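Uncharacterized protein VPA0106 (Vibrio parahaemolyticus, PDB 3U07) is of unknown function but combines the DUF1254 and DUF1214 sequence families in one chain that probably carries a signal for export. Local coordinates at residues L29-Y34 and M267-E272; Y38-A43 and F221-G226; Q234-Y239 and V244-T249. The protein carries 2 engineered substitutions. All coordinates share one frame; numbering follows the deposited sequence.

Contact 1 (L29-Y34 and M267-E272); sequences LAEDAY and MEHLVE
Two side-chain pairs join these helical segments: Tyr34 with Met267, and Glu31 with His269. Met267 is a selenomethionine, and its SE lies 3.7 Å from Tyr34 OH. The selenium sits at the edge of the phenol ring, 82° off the ring normal and 5.4 Å from the ring centroid, a Met-aromatic contact in which a large, polarisable atom meets the ring rim. CG of Met267 adds an apolar touch, 4.0 Å from Tyr34 CE2. Bends at chi2 and chi3 kink the Met267 chain, which a flexible, unbranched side chain allows, and both CG and SE come close to the hydroxyl end of the phenol.

One turn earlier on the first helix, Glu31 reaches across fully extended, its CG opposite the backbone N (chi1 179°). Its OE2 comes to 3.4 Å from His269 CB, and the carboxylate and imidazole planes stand 63° apart. This is van der Waals contact rather than a bond, for OE2 remains 4.0 Å from His269 ND1. The imidazole is held from its other nitrogen, NE2, which is hydrogen-bonded to Asp296, while OE1 of Glu31 forms a long, weak ion pair with Lys265.

Trp215 also meets the Tyr34 ring edge-to-face. The contact thus links helix 26-52 to helix 253-273, with helix 295-305 packed against the latter through Leu270 and Val271.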
loop_
_atom_site.group_PDB
_atom_site.type_symbol
_atom_site.label_atom_id
_atom_site.label_comp_id
_atom_site.label_asym_id
_atom_site.label_seq_id
_atom_site.Cartn_x
_atom_site.Cartn_y
_atom_site.Cartn_z
ATOM N N LEU A 29 -19.593 -4.529 22.639
ATOM C CA LEU A 29 -19.964 -3.674 21.518
ATOM C C LEU A 29 -18.917 -2.584 21.336
ATOM O O LEU A 29 -18.495 -2.301 20.215
ATOM C CB LEU A 29 -21.346 -3.054 21.751
ATOM C CG LEU A 29 -22.017 -2.416 20.531
ATOM C CD1 LEU A 29 -22.043 -3.414 19.380
ATOM C CD2 LEU A 29 -23.431 -1.982 20.888
ATOM N N ALA A 30 -18.487 -1.989 22.446
ATOM C CA ALA A 30 -17.480 -0.931 22.404
ATOM C C ALA A 30 -16.180 -1.431 21.770
ATOM O O ALA A 30 -15.529 -0.702 21.022
ATOM C CB ALA A 30 -17.213 -0.400 23.812
ATOM N N GLU A 31 -15.804 -2.673 22.063
ATOM C CA GLU A 31 -14.586 -3.241 21.491
ATOM C C GLU A 31 -14.730 -3.372 19.978
ATOM O O GLU A 31 -13.826 -3.017 19.219
ATOM C CB GLU A 31 -14.295 -4.627 22.077
ATOM C CG GLU A 31 -13.041 -5.270 21.490
ATOM C CD GLU A 31 -12.787 -6.672 22.022
ATOM O OE1 GLU A 31 -13.394 -7.045 23.043
ATOM O OE2 GLU A 31 -11.967 -7.397 21.422
ATOM N N ASP A 32 -15.869 -3.897 19.538
ATOM C CA ASP A 32 -16.099 -4.056 18.113
ATOM C C ASP A 32 -16.208 -2.689 17.441
ATOM O O ASP A 32 -15.751 -2.513 16.319
ATOM C CB ASP A 32 -17.368 -4.874 17.859
ATOM C CG ASP A 32 -17.239 -6.313 18.331
ATOM O OD1 ASP A 32 -16.112 -6.850 18.317
ATOM O OD2 ASP A 32 -18.268 -6.913 18.700
ATOM N N ALA A 33 -16.808 -1.722 18.130
ATOM C CA ALA A 33 -16.952 -0.378 17.570
ATOM C C ALA A 33 -15.576 0.208 17.292
ATOM O O ALA A 33 -15.333 0.756 16.221
ATOM C CB ALA A 33 -17.727 0.525 18.537
ATOM N N TYR A 34 -14.666 0.087 18.255
ATOM C CA TYR A 34 -13.332 0.617 18.052
ATOM C C TYR A 34 -12.601 -0.121 16.927
ATOM O O TYR A 34 -11.900 0.501 16.126
ATOM C CB TYR A 34 -12.494 0.522 19.327
ATOM C CG TYR A 34 -11.062 0.939 19.086
ATOM C CD1 TYR A 34 -10.715 2.286 18.985
ATOM C CD2 TYR A 34 -10.067 -0.013 18.878
ATOM C CE1 TYR A 34 -9.408 2.672 18.677
ATOM C CE2 TYR A 34 -8.756 0.365 18.569
ATOM C CZ TYR A 34 -8.439 1.704 18.471
ATOM O OH TYR A 34 -7.146 2.068 18.172
HETATM N N MSE A 267 -7.483 -2.756 20.903
HETATM C CA MSE A 267 -6.065 -2.835 20.556
HETATM C C MSE A 267 -5.448 -4.145 21.037
HETATM O O MSE A 267 -4.679 -4.772 20.308
HETATM C CB MSE A 267 -5.278 -1.667 21.160
HETATM C CG MSE A 267 -5.248 -0.401 20.314
HETATM SE SE MSE A 267 -4.703 -0.695 18.461
HETATM C CE MSE A 267 -2.910 -1.371 18.737
ATOM N N GLU A 268 -5.770 -4.550 22.265
ATOM C CA GLU A 268 -5.238 -5.800 22.803
ATOM C C GLU A 268 -5.571 -6.917 21.823
ATOM O O GLU A 268 -4.700 -7.675 21.410
ATOM C CB GLU A 268 -5.859 -6.114 24.171
ATOM C CG GLU A 268 -5.369 -5.224 25.304
ATOM C CD GLU A 268 -6.109 -5.464 26.615
ATOM O OE1 GLU A 268 -5.851 -4.720 27.580
ATOM O OE2 GLU A 268 -6.948 -6.390 26.687
ATOM N N HIS A 269 -6.843 -6.995 21.448
ATOM C CA HIS A 269 -7.312 -8.006 20.513
ATOM C C HIS A 269 -6.523 -7.985 19.202
ATOM O O HIS A 269 -6.160 -9.037 18.675
ATOM C CB HIS A 269 -8.793 -7.790 20.213
ATOM C CG HIS A 269 -9.352 -8.755 19.218
ATOM N ND1 HIS A 269 -9.654 -10.061 19.535
ATOM C CD2 HIS A 269 -9.640 -8.611 17.902
ATOM C CE1 HIS A 269 -10.106 -10.680 18.458
ATOM N NE2 HIS A 269 -10.106 -9.822 17.454
ATOM N N LEU A 270 -6.259 -6.794 18.676
ATOM C CA LEU A 270 -5.519 -6.675 17.423
ATOM C C LEU A 270 -4.077 -7.150 17.545
ATOM O O LEU A 270 -3.532 -7.758 16.619
ATOM C CB LEU A 270 -5.530 -5.233 16.914
ATOM C CG LEU A 270 -6.860 -4.648 16.436
ATOM C CD1 LEU A 270 -6.577 -3.335 15.721
ATOM C CD2 LEU A 270 -7.568 -5.614 15.495
ATOM N N VAL A 271 -3.450 -6.861 18.677
ATOM C CA VAL A 271 -2.075 -7.284 18.884
ATOM C C VAL A 271 -2.033 -8.809 18.944
ATOM O O VAL A 271 -1.213 -9.440 18.284
ATOM C CB VAL A 271 -1.502 -6.697 20.192
ATOM C CG1 VAL A 271 -0.101 -7.230 20.436
ATOM C CG2 VAL A 271 -1.476 -5.181 20.102
ATOM N N GLU A 272 -2.938 -9.396 19.717
ATOM C CA GLU A 272 -2.994 -10.846 19.866
ATOM C C GLU A 272 -3.355 -11.593 18.584
ATOM O O GLU A 272 -2.926 -12.729 18.380
ATOM C CB GLU A 272 -3.992 -11.214 20.966
ATOM C CG GLU A 272 -4.447 -12.662 20.934
ATOM C CD GLU A 272 -5.526 -12.960 21.954
ATOM O OE1 GLU A 272 -6.378 -12.078 22.197
ATOM O OE2 GLU A 272 -5.535 -14.084 22.499
#

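Contact 2 (Y38-A43 and F221-G226); sequences YSIDEA and FVLCDG
Ile40 meets Val222 and Leu223 with its two branches, and all three residues are buried. The tightest point lies between methyl groups: CG2 of Ile40 is 3.6 Å from CG1 of Val222 and 3.7 Å from Val222 CB, the two side chains lying alongside each other but pointing opposite ways. The longer branch of Ile40 runs out to CD1, which comes to 3.8 Å from CD1 of Leu223, and here the side chains meet nearly perpendicularly. Branching at CB suits isoleucine to this place: with chi1 at -65°, CG2 lies anti to the backbone N and serves the valine, while CG1 lies anti to the carbonyl carbon and leads the long arm to the leucine. Met228 of the following short helix touches both Ile40 and Leu223.

The contact is a helix-helix packing between helix 26-52 and the C-terminal turn of helix 215-224, which is followed by an inverse gamma turn centred on Asp225. A salt bridge from Asp41 to Arg218 joins the same two helices.

Past the methyl groups the segments separate, and partly exposed residues find partners in other parts of the chain: Asp225 forms a salt bridge with Arg205, and Cys224 a disulfide with Cys247.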
loop_
_atom_site.group_PDB
_atom_site.type_symbol
_atom_site.label_atom_id
_atom_site.label_comp_id
_atom_site.label_asym_id
_atom_site.label_seq_id
_atom_site.Cartn_x
_atom_site.Cartn_y
_atom_site.Cartn_z
ATOM N N TYR A 38 -10.944 1.627 13.899
ATOM C CA TYR A 38 -9.482 1.573 13.836
ATOM C C TYR A 38 -8.879 1.926 12.479
ATOM O O TYR A 38 -8.002 2.789 12.386
ATOM C CB TYR A 38 -8.995 0.179 14.244
ATOM C CG TYR A 38 -7.497 -0.010 14.133
ATOM C CD1 TYR A 38 -6.638 0.414 15.149
ATOM C CD2 TYR A 38 -6.938 -0.610 13.005
ATOM C CE1 TYR A 38 -5.254 0.242 15.043
ATOM C CE2 TYR A 38 -5.560 -0.785 12.889
ATOM C CZ TYR A 38 -4.725 -0.358 13.909
ATOM O OH TYR A 38 -3.364 -0.537 13.789
ATOM N N SER A 39 -9.333 1.253 11.428
ATOM C CA SER A 39 -8.789 1.510 10.095
ATOM C C SER A 39 -8.957 2.972 9.681
ATOM O O SER A 39 -8.046 3.574 9.118
ATOM C CB SER A 39 -9.449 0.588 9.064
ATOM O OG SER A 39 -9.173 -0.772 9.356
ATOM N N ILE A 40 -10.120 3.542 9.964
ATOM C CA ILE A 40 -10.375 4.939 9.628
ATOM C C ILE A 40 -9.517 5.850 10.508
ATOM O O ILE A 40 -8.894 6.791 10.025
ATOM C CB ILE A 40 -11.858 5.296 9.841
ATOM C CG1 ILE A 40 -12.725 4.499 8.859
ATOM C CG2 ILE A 40 -12.070 6.795 9.630
ATOM C CD1 ILE A 40 -14.192 4.433 9.230
ATOM N N ASP A 41 -9.467 5.552 11.801
ATOM C CA ASP A 41 -8.689 6.373 12.716
ATOM C C ASP A 41 -7.213 6.410 12.342
ATOM O O ASP A 41 -6.610 7.482 12.287
ATOM C CB ASP A 41 -8.856 5.873 14.158
ATOM C CG ASP A 41 -8.377 6.891 15.182
ATOM O OD1 ASP A 41 -8.653 8.090 14.981
ATOM O OD2 ASP A 41 -7.738 6.504 16.185
ATOM N N GLU A 42 -6.631 5.247 12.067
ATOM C CA GLU A 42 -5.216 5.202 11.720
ATOM C C GLU A 42 -4.933 5.879 10.380
ATOM O O GLU A 42 -3.881 6.490 10.200
ATOM C CB GLU A 42 -4.716 3.754 11.724
ATOM C CG GLU A 42 -4.791 3.074 13.100
ATOM C CD GLU A 42 -3.971 3.795 14.167
ATOM O OE1 GLU A 42 -2.782 4.076 13.914
ATOM O OE2 GLU A 42 -4.511 4.078 15.260
ATOM N N ALA A 43 -5.865 5.784 9.437
ATOM C CA ALA A 43 -5.667 6.435 8.142
ATOM C C ALA A 43 -5.664 7.946 8.388
ATOM O O ALA A 43 -4.841 8.676 7.836
ATOM C CB ALA A 43 -6.786 6.059 7.179
ATOM N N PHE A 221 -15.477 12.523 12.401
ATOM C CA PHE A 221 -15.060 13.625 11.539
ATOM C C PHE A 221 -14.807 13.113 10.114
ATOM O O PHE A 221 -15.289 13.688 9.135
ATOM C CB PHE A 221 -13.775 14.258 12.080
ATOM C CG PHE A 221 -13.164 15.268 11.156
ATOM C CD1 PHE A 221 -13.675 16.561 11.078
ATOM C CD2 PHE A 221 -12.085 14.922 10.347
ATOM C CE1 PHE A 221 -13.114 17.499 10.205
ATOM C CE2 PHE A 221 -11.517 15.846 9.472
ATOM C CZ PHE A 221 -12.033 17.139 9.402
ATOM N N VAL A 222 -14.036 12.035 10.000
ATOM C CA VAL A 222 -13.738 11.463 8.692
ATOM C C VAL A 222 -15.002 10.918 8.032
ATOM O O VAL A 222 -15.207 11.087 6.830
ATOM C CB VAL A 222 -12.706 10.325 8.805
ATOM C CG1 VAL A 222 -12.564 9.615 7.467
ATOM C CG2 VAL A 222 -11.366 10.895 9.247
ATOM N N LEU A 223 -15.840 10.265 8.828
ATOM C CA LEU A 223 -17.089 9.682 8.345
ATOM C C LEU A 223 -17.968 10.758 7.710
ATOM O O LEU A 223 -18.670 10.511 6.739
ATOM C CB LEU A 223 -17.843 9.046 9.519
ATOM C CG LEU A 223 -18.106 7.536 9.656
ATOM C CD1 LEU A 223 -17.257 6.699 8.737
ATOM C CD2 LEU A 223 -17.871 7.164 11.105
ATOM N N CYS A 224 -17.910 11.956 8.276
ATOM C CA CYS A 224 -18.709 13.077 7.798
ATOM C C CYS A 224 -18.255 13.568 6.428
ATOM O O CYS A 224 -19.076 13.944 5.597
ATOM C CB CYS A 224 -18.619 14.236 8.801
ATOM S SG CYS A 224 -19.904 15.517 8.607
ATOM N N ASP A 225 -16.945 13.547 6.202
ATOM C CA ASP A 225 -16.341 14.037 4.965
ATOM C C ASP A 225 -16.469 13.092 3.779
ATOM O O ASP A 225 -15.472 12.653 3.201
ATOM C CB ASP A 225 -14.867 14.371 5.235
ATOM C CG ASP A 225 -14.176 15.012 4.046
ATOM O OD1 ASP A 225 -14.855 15.708 3.266
ATOM O OD2 ASP A 225 -12.945 14.831 3.901
ATOM N N GLY A 226 -17.704 12.794 3.405
ATOM C CA GLY A 226 -17.920 11.893 2.291
ATOM C C GLY A 226 -19.161 11.029 2.409
ATOM O O GLY A 226 -20.096 11.348 3.146
#

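Contact 3 (Q234-Y239 and V244-T249); sequences QWLDKY and VEPCKT
Leu236 and Val244 lie roughly square to one another, with CD2 of the leucine 3.7 Å from CG1 of the valine. The other methyl of the same leucine, CD1, points at Pro246 CG and stops 4.2 Å from it. The fork is thus shared between two partners: chi1 of -69° sets the leucine CG opposite its carbonyl carbon, and chi2 of 169° then spreads the prongs, CD2 to Val244 and CD1 to Pro246. Val244 points toward the helix and, being compact, can also approach Tyr239, CB to CB at 4.3 Å. The tyrosine ring itself leads away, to Leu29, Asp32 and Ala33 of helix 26-52.

Beside these apolar touches a single water joins the backbones. It donates to both Leu236 O, at 2.8 Å, and Val244 O, at 2.7 Å, bridging two carbonyls that cannot bond to each other. Past Val244 the chain makes a type II beta turn from Glu245 to Lys248; Pro246 takes its second position, where the restricted phi of proline fits, and Cys247 its third, with a positive phi.

The direct contact is apolar, so it probably draws on the burial of hydrocarbon surface, whereas the one polar connection between the segments passes through water.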
loop_
_atom_site.group_PDB
_atom_site.type_symbol
_atom_site.label_atom_id
_atom_site.label_comp_id
_atom_site.label_asym_id
_atom_site.label_seq_id
_atom_site.Cartn_x
_atom_site.Cartn_y
_atom_site.Cartn_z
ATOM N N GLN A 234 -23.929 -1.039 7.266
ATOM C CA GLN A 234 -24.044 -2.310 7.971
ATOM C C GLN A 234 -23.256 -2.277 9.279
ATOM O O GLN A 234 -23.689 -2.830 10.289
ATOM C CB GLN A 234 -23.559 -3.470 7.091
ATOM C CG GLN A 234 -22.094 -3.402 6.709
ATOM C CD GLN A 234 -21.829 -2.489 5.525
ATOM O OE1 GLN A 234 -22.628 -1.604 5.206
ATOM N NE2 GLN A 234 -20.691 -2.693 4.872
ATOM N N TRP A 235 -22.108 -1.609 9.269
ATOM C CA TRP A 235 -21.284 -1.519 10.470
ATOM C C TRP A 235 -21.775 -0.423 11.407
ATOM O O TRP A 235 -21.878 -0.629 12.616
ATOM C CB TRP A 235 -19.828 -1.249 10.096
ATOM C CG TRP A 235 -19.247 -2.265 9.165
ATOM C CD1 TRP A 235 -18.818 -2.054 7.884
ATOM C CD2 TRP A 235 -19.010 -3.648 9.445
ATOM N NE1 TRP A 235 -18.325 -3.222 7.349
ATOM C CE2 TRP A 235 -18.431 -4.215 8.287
ATOM C CE3 TRP A 235 -19.230 -4.464 10.563
ATOM C CZ2 TRP A 235 -18.067 -5.565 8.214
ATOM C CZ3 TRP A 235 -18.867 -5.807 10.492
ATOM C CH2 TRP A 235 -18.290 -6.342 9.321
ATOM N N LEU A 236 -22.091 0.739 10.844
ATOM C CA LEU A 236 -22.552 1.869 11.644
ATOM C C LEU A 236 -23.867 1.619 12.358
ATOM O O LEU A 236 -24.104 2.175 13.429
ATOM C CB LEU A 236 -22.655 3.129 10.776
ATOM C CG LEU A 236 -21.289 3.663 10.332
ATOM C CD1 LEU A 236 -21.462 4.733 9.265
ATOM C CD2 LEU A 236 -20.541 4.209 11.545
ATOM N N ASP A 237 -24.731 0.794 11.782
ATOM C CA ASP A 237 -25.997 0.510 12.442
ATOM C C ASP A 237 -25.767 -0.235 13.757
ATOM O O ASP A 237 -26.538 -0.091 14.704
ATOM C CB ASP A 237 -26.919 -0.313 11.536
ATOM C CG ASP A 237 -27.588 0.530 10.454
ATOM O OD1 ASP A 237 -27.701 1.763 10.637
ATOM O OD2 ASP A 237 -28.013 -0.043 9.430
ATOM N N LYS A 238 -24.692 -1.013 13.819
ATOM C CA LYS A 238 -24.372 -1.786 15.018
ATOM C C LYS A 238 -23.721 -0.972 16.139
ATOM O O LYS A 238 -23.991 -1.195 17.320
ATOM C CB LYS A 238 -23.420 -2.938 14.665
ATOM C CG LYS A 238 -23.906 -3.887 13.579
ATOM C CD LYS A 238 -22.836 -4.912 13.233
ATOM C CE LYS A 238 -23.323 -5.891 12.176
ATOM N NZ LYS A 238 -22.739 -7.248 12.375
ATOM N N TYR A 239 -22.881 -0.017 15.762
ATOM C CA TYR A 239 -22.126 0.761 16.737
ATOM C C TYR A 239 -22.639 2.146 17.107
ATOM O O TYR A 239 -21.934 2.925 17.747
ATOM C CB TYR A 239 -20.679 0.831 16.245
ATOM C CG TYR A 239 -20.179 -0.525 15.784
ATOM C CD1 TYR A 239 -20.423 -1.665 16.552
ATOM C CD2 TYR A 239 -19.497 -0.680 14.573
ATOM C CE1 TYR A 239 -20.004 -2.926 16.131
ATOM C CE2 TYR A 239 -19.069 -1.940 14.141
ATOM C CZ TYR A 239 -19.328 -3.058 14.927
ATOM O OH TYR A 239 -18.910 -4.304 14.524
ATOM N N VAL A 244 -20.402 6.202 17.531
ATOM C CA VAL A 244 -19.764 6.248 16.212
ATOM C C VAL A 244 -20.872 6.615 15.242
ATOM O O VAL A 244 -21.802 5.839 15.027
ATOM C CB VAL A 244 -19.181 4.882 15.810
ATOM C CG1 VAL A 244 -18.426 5.010 14.483
ATOM C CG2 VAL A 244 -18.260 4.377 16.908
ATOM N N GLU A 245 -20.765 7.796 14.650
ATOM C CA GLU A 245 -21.799 8.284 13.750
ATOM C C GLU A 245 -21.246 9.480 12.971
ATOM O O GLU A 245 -20.623 10.360 13.562
ATOM C CB GLU A 245 -22.995 8.709 14.597
ATOM C CG GLU A 245 -24.173 9.282 13.844
ATOM C CD GLU A 245 -25.278 9.689 14.797
ATOM O OE1 GLU A 245 -25.635 8.869 15.665
ATOM O OE2 GLU A 245 -25.784 10.821 14.682
ATOM N N PRO A 246 -21.485 9.542 11.643
ATOM C CA PRO A 246 -20.996 10.633 10.781
ATOM C C PRO A 246 -21.372 12.046 11.184
ATOM O O PRO A 246 -22.535 12.416 11.082
ATOM C CB PRO A 246 -21.599 10.315 9.423
ATOM C CG PRO A 246 -21.885 8.867 9.476
ATOM C CD PRO A 246 -22.374 8.642 10.884
ATOM N N CYS A 247 -20.373 12.861 11.511
ATOM C CA CYS A 247 -20.566 14.262 11.903
ATOM C C CYS A 247 -20.949 14.447 13.377
ATOM O O CYS A 247 -21.114 15.579 13.827
ATOM C CB CYS A 247 -21.643 14.953 11.049
ATOM S SG CYS A 247 -21.583 14.577 9.275
ATOM N N LYS A 248 -21.114 13.359 14.130
ATOM C CA LYS A 248 -21.497 13.471 15.541
ATOM C C LYS A 248 -20.355 14.011 16.412
ATOM O O LYS A 248 -19.238 13.481 16.404
ATOM C CB LYS A 248 -21.962 12.112 16.082
ATOM C CG LYS A 248 -22.344 12.116 17.569
ATOM C CD LYS A 248 -22.712 10.719 18.053
ATOM C CE LYS A 248 -23.127 10.704 19.522
ATOM N NZ LYS A 248 -24.388 11.467 19.791
ATOM N N THR A 249 -20.647 15.072 17.162
ATOM C CA THR A 249 -19.658 15.697 18.044
ATOM C C THR A 249 -20.133 15.765 19.496
ATOM O O THR A 249 -19.363 16.121 20.376
ATOM C CB THR A 249 -19.342 17.141 17.604
ATOM O OG1 THR A 249 -20.553 17.905 17.623
ATOM C CG2 THR A 249 -18.746 17.173 16.198
HETATM O O HOH W 1 -23.952 5.010 13.621
#

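Helix 26-52, at the start of the modelled chain, supplies the first segment of contacts 1 and 2. The chain then runs through sheet strands before returning at helix 215-224, where contact 2 closes its loop. Contact 3 follows in series, closing a short loop just after helix 233-239, and helix 253-273 finally closes contact 1, inside whose loop the other two nest. Contacts 2 and 3 are joined covalently by the Cys224-Cys247 disulfide and, by packing, through Leu223 on Pro246. Tyr239 packs on Ala33 and Leu29 to connect contacts 1 and 3, while Met267 and Leu270 touch Tyr38 between contacts 1 and 2, uniting these helices around helix 26-52.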